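PDB 4MUQ: D,D-dipeptidase/D,D-carboxypeptidase, which acts as a zinc-dependent D,D-dipeptidase of vancomycin resistance, hydrolysing D-Ala-D-Ala, and is probably also a D,D-carboxypeptidase. Local coordinates for residues Y174-I179 with E188-F193; K202-F205 with A211-E214. All blocks are in the same frame, centred on the assembly; numbering follows the deposited sequence.

Contact 1 of 2, residues Y174-I179 with E188-F193; sequences YPHSKI and EEYTQF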
ATOM      1  N   TYR A 174      -6.259  -2.401   6.851  1.00 16.82           N
ATOM      2  CA  TYR A 174      -7.644  -2.835   6.956  1.00 15.14           C
ATOM      3  C   TYR A 174      -8.454  -1.664   7.516  1.00 20.78           C
ATOM      4  O   TYR A 174      -7.976  -0.945   8.390  1.00 21.89           O
ATOM      5  CB  TYR A 174      -7.701  -4.024   7.911  1.00 18.08           C
ATOM      6  CG  TYR A 174      -9.037  -4.713   8.010  1.00 20.02           C
ATOM      7  CD1 TYR A 174      -9.398  -5.707   7.100  1.00 21.58           C
ATOM      8  CD2 TYR A 174      -9.930  -4.390   9.020  1.00 22.71           C
ATOM      9  CE1 TYR A 174     -10.618  -6.346   7.190  1.00 24.44           C
ATOM     10  CE2 TYR A 174     -11.160  -5.030   9.119  1.00 22.45           C
ATOM     11  CZ  TYR A 174     -11.490  -6.004   8.199  1.00 23.35           C
ATOM     12  OH  TYR A 174     -12.708  -6.645   8.292  1.00 29.60           O
ATOM     13  N   PRO A 175      -9.703  -1.474   7.048  1.00 16.65           N
ATOM     14  CA  PRO A 175     -10.478  -2.293   6.104  1.00 14.79           C
ATOM     15  C   PRO A 175     -10.376  -1.812   4.659  1.00 14.77           C
ATOM     16  O   PRO A 175     -11.078  -2.352   3.791  1.00 15.02           O
ATOM     17  CB  PRO A 175     -11.911  -2.091   6.600  1.00 15.95           C
ATOM     18  CG  PRO A 175     -11.911  -0.657   7.060  1.00 19.50           C
ATOM     19  CD  PRO A 175     -10.531  -0.410   7.649  1.00 20.77           C
ATOM     20  N   HIS A 176      -9.529  -0.824   4.393  1.00 11.87           N
ATOM     21  CA  HIS A 176      -9.405  -0.287   3.045  1.00 12.05           C
ATOM     22  C   HIS A 176      -9.135  -1.368   2.018  1.00 12.77           C
ATOM     23  O   HIS A 176      -9.740  -1.371   0.950  1.00 13.80           O
ATOM     24  CB  HIS A 176      -8.321   0.789   3.005  1.00 10.68           C
ATOM     25  CG  HIS A 176      -8.483   1.793   4.096  1.00 10.95           C
ATOM     26  ND1 HIS A 176      -9.440   2.790   4.059  1.00 13.39           N
ATOM     27  CD2 HIS A 176      -7.872   1.897   5.297  1.00 12.31           C
ATOM     28  CE1 HIS A 176      -9.385   3.483   5.182  1.00 16.29           C
ATOM     29  NE2 HIS A 176      -8.446   2.958   5.952  1.00 14.32           N
ATOM     30  N   SER A 177      -8.234  -2.295   2.342  1.00 12.58           N
ATOM     31  CA  SER A 177      -7.906  -3.375   1.416  1.00 11.54           C
ATOM     32  C   SER A 177      -9.109  -4.256   1.100  1.00 13.54           C
ATOM     33  O   SER A 177      -9.250  -4.755  -0.025  1.00 15.22           O
ATOM     34  CB  SER A 177      -6.760  -4.221   1.975  1.00 14.46           C
ATOM     35  OG  SER A 177      -7.078  -4.705   3.258  1.00 13.81           O
ATOM     36  N   LYS A 178      -9.975  -4.442   2.090  1.00 13.07           N
ATOM     37  CA  LYS A 178     -11.161  -5.271   1.922  1.00 13.97           C
ATOM     38  C   LYS A 178     -12.202  -4.552   1.078  1.00 16.90           C
ATOM     39  O   LYS A 178     -12.841  -5.164   0.215  1.00 17.33           O
ATOM     40  CB  LYS A 178     -11.749  -5.653   3.281  1.00 15.04           C
ATOM     41  CG  LYS A 178     -12.822  -6.718   3.210  1.00 19.68           C
ATOM     42  CD  LYS A 178     -12.235  -8.028   2.711  1.00 22.30           C
ATOM     43  CE  LYS A 178     -13.278  -9.137   2.779  1.00 27.56           C
ATOM     44  NZ  LYS A 178     -12.696 -10.451   2.392  1.00 31.46           N
ATOM     45  N   ILE A 179     -12.370  -3.253   1.324  1.00 15.41           N
ATOM     46  CA  ILE A 179     -13.315  -2.461   0.547  1.00 14.62           C
ATOM     47  C   ILE A 179     -12.851  -2.449  -0.911  1.00 16.81           C
ATOM     48  O   ILE A 179     -13.665  -2.584  -1.818  1.00 16.39           O
ATOM     49  CB  ILE A 179     -13.410  -1.033   1.098  1.00 17.16           C
ATOM     50  CG1 ILE A 179     -13.938  -1.066   2.527  1.00 17.94           C
ATOM     51  CG2 ILE A 179     -14.313  -0.168   0.226  1.00 18.21           C
ATOM     52  CD1 ILE A 179     -13.742   0.232   3.271  1.00 20.36           C
ATOM     53  N   GLU A 188      -5.916   3.755  -7.270  1.00 10.18           N
ATOM     54  CA  GLU A 188      -6.386   4.964  -7.961  1.00 10.67           C
ATOM     55  C   GLU A 188      -7.898   5.126  -7.809  1.00 11.54           C
ATOM     56  O   GLU A 188      -8.389   6.207  -7.464  1.00 12.90           O
ATOM     57  CB  GLU A 188      -6.039   4.902  -9.452  1.00 11.32           C
ATOM     58  CG  GLU A 188      -4.568   5.217  -9.786  1.00 10.56           C
ATOM     59  CD  GLU A 188      -3.588   4.083  -9.494  1.00 11.65           C
ATOM     60  OE1 GLU A 188      -4.020   2.943  -9.217  1.00 11.38           O
ATOM     61  OE2 GLU A 188      -2.366   4.358  -9.539  1.00 11.07           O
ATOM     62  N   GLU A 189      -8.632   4.053  -8.073  1.00 11.53           N
ATOM     63  CA  GLU A 189     -10.079   4.100  -7.968  1.00 11.94           C
ATOM     64  C   GLU A 189     -10.538   4.357  -6.536  1.00 13.54           C
ATOM     65  O   GLU A 189     -11.451   5.151  -6.322  1.00 13.30           O
ATOM     66  CB  GLU A 189     -10.688   2.814  -8.522  1.00 14.16           C
ATOM     67  CG  GLU A 189     -10.647   2.725 -10.039  1.00 17.50           C
ATOM     68  CD  GLU A 189     -10.839   1.312 -10.536  1.00 18.04           C
ATOM     69  OE1 GLU A 189      -9.941   0.481 -10.287  1.00 16.15           O
ATOM     70  OE2 GLU A 189     -11.885   1.033 -11.168  1.00 23.01           O
ATOM     71  N   TYR A 190      -9.904   3.697  -5.570  1.00 12.15           N
ATOM     72  CA  TYR A 190     -10.273   3.877  -4.169  1.00 12.16           C
ATOM     73  C   TYR A 190     -10.024   5.318  -3.714  1.00 12.47           C
ATOM     74  O   TYR A 190     -10.813   5.888  -2.959  1.00 12.65           O
ATOM     75  CB  TYR A 190      -9.523   2.889  -3.272  1.00 11.73           C
ATOM     76  CG  TYR A 190      -9.993   2.921  -1.836  1.00 10.70           C
ATOM     77  CD1 TYR A 190     -11.297   2.594  -1.510  1.00 13.08           C
ATOM     78  CD2 TYR A 190      -9.128   3.281  -0.801  1.00 11.45           C
ATOM     79  CE1 TYR A 190     -11.743   2.629  -0.198  1.00 14.61           C
ATOM     80  CE2 TYR A 190      -9.566   3.308   0.523  1.00 12.01           C
ATOM     81  CZ  TYR A 190     -10.876   2.980   0.809  1.00 13.36           C
ATOM     82  OH  TYR A 190     -11.341   2.992   2.108  1.00 15.89           O
ATOM     83  N   THR A 191      -8.933   5.905  -4.190  1.00 11.85           N
ATOM     84  CA  THR A 191      -8.585   7.275  -3.815  1.00 10.98           C
ATOM     85  C   THR A 191      -9.680   8.252  -4.265  1.00 11.80           C
ATOM     86  O   THR A 191     -10.058   9.174  -3.526  1.00 13.78           O
ATOM     87  CB  THR A 191      -7.205   7.645  -4.397  1.00  9.57           C
ATOM     88  OG1 THR A 191      -6.231   6.703  -3.929  1.00 11.25           O
ATOM     89  CG2 THR A 191      -6.754   9.022  -3.953  1.00 12.49           C
ATOM     90  N   GLN A 192     -10.204   8.051  -5.472  1.00 11.78           N
ATOM     91  CA  GLN A 192     -11.341   8.847  -5.928  1.00 13.13           C
ATOM     92  C   GLN A 192     -12.642   8.501  -5.190  1.00 14.79           C
ATOM     93  O   GLN A 192     -13.369   9.383  -4.752  1.00 16.12           O
ATOM     94  CB  GLN A 192     -11.529   8.721  -7.445  1.00 14.41           C
ATOM     95  CG  GLN A 192     -12.723   9.519  -7.996  1.00 15.54           C
ATOM     96  CD  GLN A 192     -12.542  11.017  -7.848  1.00 16.70           C
ATOM     97  OE1 GLN A 192     -11.473  11.562  -8.160  1.00 18.06           O
ATOM     98  NE2 GLN A 192     -13.582  11.697  -7.378  1.00 17.97           N
ATOM     99  N   PHE A 193     -12.894   7.206  -5.036  1.00 15.41           N
ATOM    100  CA  PHE A 193     -14.134   6.707  -4.446  1.00 16.07           C
ATOM    101  C   PHE A 193     -14.398   7.321  -3.079  1.00 15.78           C
ATOM    102  O   PHE A 193     -15.495   7.807  -2.805  1.00 17.55           O
ATOM    103  CB  PHE A 193     -14.024   5.183  -4.318  1.00 16.64           C
ATOM    104  CG  PHE A 193     -15.116   4.542  -3.489  1.00 15.19           C
ATOM    105  CD1 PHE A 193     -16.341   4.227  -4.047  1.00 19.70           C
ATOM    106  CD2 PHE A 193     -14.867   4.169  -2.170  1.00 17.20           C
ATOM    107  CE1 PHE A 193     -17.327   3.612  -3.287  1.00 22.85           C
ATOM    108  CE2 PHE A 193     -15.837   3.548  -1.413  1.00 23.52           C
ATOM    109  CZ  PHE A 193     -17.065   3.271  -1.970  1.00 21.85           C
TER

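Contact 2 of 2, residues K202-F205 with A211-E214; sequences KYLF and AEIE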
ATOM      1  N   LYS A 202     -20.298   9.771   6.142  1.00 27.18           N
ATOM      2  CA  LYS A 202     -19.207   8.816   6.278  1.00 22.98           C
ATOM      3  C   LYS A 202     -19.524   7.488   5.604  1.00 22.13           C
ATOM      4  O   LYS A 202     -20.690   7.114   5.458  1.00 24.01           O
ATOM      5  CB  LYS A 202     -18.912   8.571   7.757  1.00 26.12           C
ATOM      6  CG  LYS A 202     -18.507   9.806   8.540  1.00 25.33           C
ATOM      7  CD  LYS A 202     -18.121   9.439   9.973  1.00 35.04           C
ATOM      8  CE  LYS A 202     -17.717  10.668  10.779  1.00 34.31           C
ATOM      9  NZ  LYS A 202     -18.851  11.245  11.539  1.00 38.21           N
ATOM     10  N   TYR A 203     -18.477   6.783   5.192  1.00 20.11           N
ATOM     11  CA  TYR A 203     -18.609   5.417   4.695  1.00 19.24           C
ATOM     12  C   TYR A 203     -18.661   4.468   5.886  1.00 20.33           C
ATOM     13  O   TYR A 203     -17.864   4.594   6.816  1.00 23.65           O
ATOM     14  CB  TYR A 203     -17.422   5.052   3.783  1.00 17.76           C
ATOM     15  CG  TYR A 203     -17.512   3.653   3.206  1.00 17.43           C
ATOM     16  CD1 TYR A 203     -18.173   3.416   2.003  1.00 32.21           C
ATOM     17  CD2 TYR A 203     -16.962   2.566   3.875  1.00 19.17           C
ATOM     18  CE1 TYR A 203     -18.265   2.140   1.477  1.00 29.01           C
ATOM     19  CE2 TYR A 203     -17.056   1.278   3.356  1.00 19.73           C
ATOM     20  CZ  TYR A 203     -17.700   1.078   2.159  1.00 21.35           C
ATOM     21  OH  TYR A 203     -17.797  -0.198   1.644  1.00 29.13           O
ATOM     22  N   LEU A 204     -19.582   3.513   5.850  1.00 21.88           N
ATOM     23  CA  LEU A 204     -19.712   2.540   6.930  1.00 23.42           C
ATOM     24  C   LEU A 204     -19.205   1.160   6.512  1.00 22.49           C
ATOM     25  O   LEU A 204     -19.722   0.563   5.567  1.00 24.63           O
ATOM     26  CB  LEU A 204     -21.169   2.435   7.396  1.00 26.68           C
ATOM     27  CG  LEU A 204     -21.418   1.362   8.454  1.00 28.87           C
ATOM     28  CD1 LEU A 204     -20.641   1.674   9.714  1.00 36.66           C
ATOM     29  CD2 LEU A 204     -22.906   1.237   8.769  1.00 32.40           C
ATOM     30  N   PHE A 205     -18.199   0.657   7.224  1.00 22.59           N
ATOM     31  CA  PHE A 205     -17.721  -0.709   7.019  1.00 21.87           C
ATOM     32  C   PHE A 205     -18.111  -1.560   8.219  1.00 24.37           C
ATOM     33  O   PHE A 205     -17.753  -1.257   9.360  1.00 26.61           O
ATOM     34  CB  PHE A 205     -16.195  -0.733   6.807  1.00 20.42           C
ATOM     35  CG  PHE A 205     -15.627  -2.117   6.572  1.00 19.61           C
ATOM     36  CD1 PHE A 205     -15.498  -2.615   5.282  1.00 26.08           C
ATOM     37  CD2 PHE A 205     -15.240  -2.919   7.638  1.00 20.71           C
ATOM     38  CE1 PHE A 205     -14.986  -3.886   5.057  1.00 24.58           C
ATOM     39  CE2 PHE A 205     -14.729  -4.192   7.426  1.00 24.08           C
ATOM     40  CZ  PHE A 205     -14.604  -4.676   6.130  1.00 26.65           C
ATOM     41  N   ALA A 211     -16.422  -4.638  15.733  1.00 61.33           N
ATOM     42  CA  ALA A 211     -17.036  -3.315  15.732  1.00 66.19           C
ATOM     43  C   ALA A 211     -17.167  -2.716  14.328  1.00 55.66           C
ATOM     44  O   ALA A 211     -16.519  -3.160  13.375  1.00 42.66           O
ATOM     45  CB  ALA A 211     -16.266  -2.378  16.643  1.00 63.60           C
ATOM     46  N   GLU A 212     -18.021  -1.704  14.213  1.00 44.15           N
ATOM     47  CA  GLU A 212     -18.179  -0.970  12.969  1.00 33.35           C
ATOM     48  C   GLU A 212     -16.997  -0.042  12.764  1.00 29.19           C
ATOM     49  O   GLU A 212     -16.400   0.444  13.727  1.00 30.99           O
ATOM     50  CB  GLU A 212     -19.469  -0.150  13.002  1.00 41.21           C
ATOM     51  CG  GLU A 212     -20.727  -0.989  13.032  1.00 42.62           C
ATOM     52  CD  GLU A 212     -21.948  -0.182  13.412  1.00 43.19           C
ATOM     53  OE1 GLU A 212     -21.844   0.650  14.339  1.00 62.86           O
ATOM     54  OE2 GLU A 212     -23.011  -0.381  12.788  1.00 63.73           O
ATOM     55  N   ILE A 213     -16.663   0.201  11.503  1.00 26.25           N
ATOM     56  CA  ILE A 213     -15.613   1.143  11.162  1.00 23.77           C
ATOM     57  C   ILE A 213     -16.187   2.183  10.212  1.00 28.17           C
ATOM     58  O   ILE A 213     -16.870   1.837   9.248  1.00 28.00           O
ATOM     59  CB  ILE A 213     -14.426   0.434  10.481  1.00 21.57           C
ATOM     60  CG1 ILE A 213     -13.883  -0.675  11.392  1.00 25.17           C
ATOM     61  CG2 ILE A 213     -13.345   1.440  10.085  1.00 22.30           C
ATOM     62  CD1 ILE A 213     -12.888  -1.597  10.700  1.00 27.57           C
ATOM     63  N   GLU A 214     -15.934   3.453  10.499  1.00 22.35           N
ATOM     64  CA  GLU A 214     -16.341   4.526   9.602  1.00 21.41           C
ATOM     65  C   GLU A 214     -15.127   5.155   8.953  1.00 21.65           C
ATOM     66  O   GLU A 214     -14.070   5.282   9.580  1.00 22.17           O
ATOM     67  CB  GLU A 214     -17.138   5.593  10.346  1.00 23.67           C
ATOM     68  CG  GLU A 214     -18.522   5.140  10.760  1.00 26.42           C
ATOM     69  CD  GLU A 214     -19.360   6.278  11.298  1.00 34.19           C
ATOM     70  OE1 GLU A 214     -19.055   6.764  12.405  1.00 40.02           O
ATOM     71  OE2 GLU A 214     -20.320   6.686  10.609  1.00 45.82           O
TER

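Contact 1 of 2, residues Y174-I179 with E188-F193
His-176 and Tyr-190 meet through a single polar link: His-176 ND1 lies 2.7 Å from Tyr-190 OH, and the hydrogen bond is nearly straight at 169°. The hydroxyl reaches the imidazole at its edge, close to the ring plane. The two rings are rim to rim, with centroids 5.7 Å apart and planes inclined at 63°, so this is not a stack. Behind the hydroxyl, Tyr-190 CE2 rests 3.7 Å from His-176 CB, while the carbonyl oxygen of His-176 sits over one face of the phenol.

Ile-179 comes obliquely to the phenol, its CG2 3.8 Å from Tyr-190 CE1. Ile-179 CD1 also lies 3.8 Å from Tyr-190 OH. The same CG2 methyl reaches Phe-193 more loosely, at 4.3 Å from CE2. Tyr-190 gets across because its CG is anti to the backbone N (chi1 -173°), which sends the ring out from helix 187-194.

One layer further out, Pro-175, entered by a cis peptide bond, occupies the N-cap position of helix 176-183; its carbonyl oxygen accepts the amide of Ile-179, and its CD lies above one face of the His-176 ring, displaced toward the rim. Beyond the two segments, His-176 NE2 is hydrogen-bonded to Thr-248 OG1, and Ile-215 of strand 213-219 packs on His-176, Ile-179 and Tyr-190 alike.

With both imidazole nitrogens engaged, the rotation of the ring is fixed, and the buried phenol hydroxyl has a polar partner within an otherwise largely apolar junction of two consecutive helices.

Contact 2 of 2, residues K202-F205 with A211-E214
Glu-212 touches the opposing strand with its near end: its CB stands 3.9 Å from Leu-204 CD1, the two side chains meeting at a slant, and its CA lies beside Phe-205 O.

Ile-213 carries the backbone pairing. Its amide donates to Phe-205 O (N to O 2.8 Å, 170° at the hydrogen), and its carbonyl oxygen receives the amide of Phe-205 (N to O 2.7 Å, 166°). These reciprocal bonds define an antiparallel hydrogen-bonded pair. The side chains of Ile-213 and Phe-205 leave the same face of the sheet and run side by side in the same direction, with Ile-213 CD1 4.1 Å from Phe-205 CD2. Pro-175 packs on both of them, placing this face against the start of helix 176-183.

Glu-214 follows as the non-hydrogen-bonded partner of Leu-204, with their CA atoms 4.7 Å apart, and its CA makes a CA-H...O contact of 3.2 Å with Tyr-203 O. Its side chain shares the other face with Leu-204, whose CD1 lies near Glu-214 CG, and its carboxylate reaches over the methylenes of Lys-202: OE2 is 3.6 Å from Lys-202 CD. The ammonium does not close a salt bridge, since Lys-202 NZ remains 4.6 Å from Glu-214 OE1. A bend at the last torsion (chi4 93°) turns it off the line of the methylenes. The stronger partners lie elsewhere, Arg-251 forming a salt bridge with Glu-214 OE1 and Tyr-216 a cation-pi contact with Lys-202.

The chemistry thus divides this beta hairpin: backbone bonds set the register; the Phe-205/Ile-213 face is apolar and buried, Phe-205 against helix 176-183 and Ile-213 against Pro-175; the other face carries Leu-204 and Glu-214, and the carboxylate's attraction to Lys-202 is probably only a long-range one.

Contact 1 closes before contact 2 opens along the chain, and their centres are 13 Å apart. They nevertheless touch directly, because strand 203-205 lies against the first turn of helix 176-183. Pro-175 CB is 3.6 Å from Phe-205 CD2, Ile-179 CD1 is 3.5 Å from Tyr-203 CE2, and Tyr-174 OH is 3.3 Å from Phe-205 CE2. Ile-179 therefore serves two interfaces, meeting helix 187-194 through CG2 and CD1 and the hairpin through CG1 and CD1. Both contacts lie away from the zinc ligands His-108, Asp-115 and His-168 and from the phosphinate pocket; together they join the helix pair to the sheet containing strand 213-219.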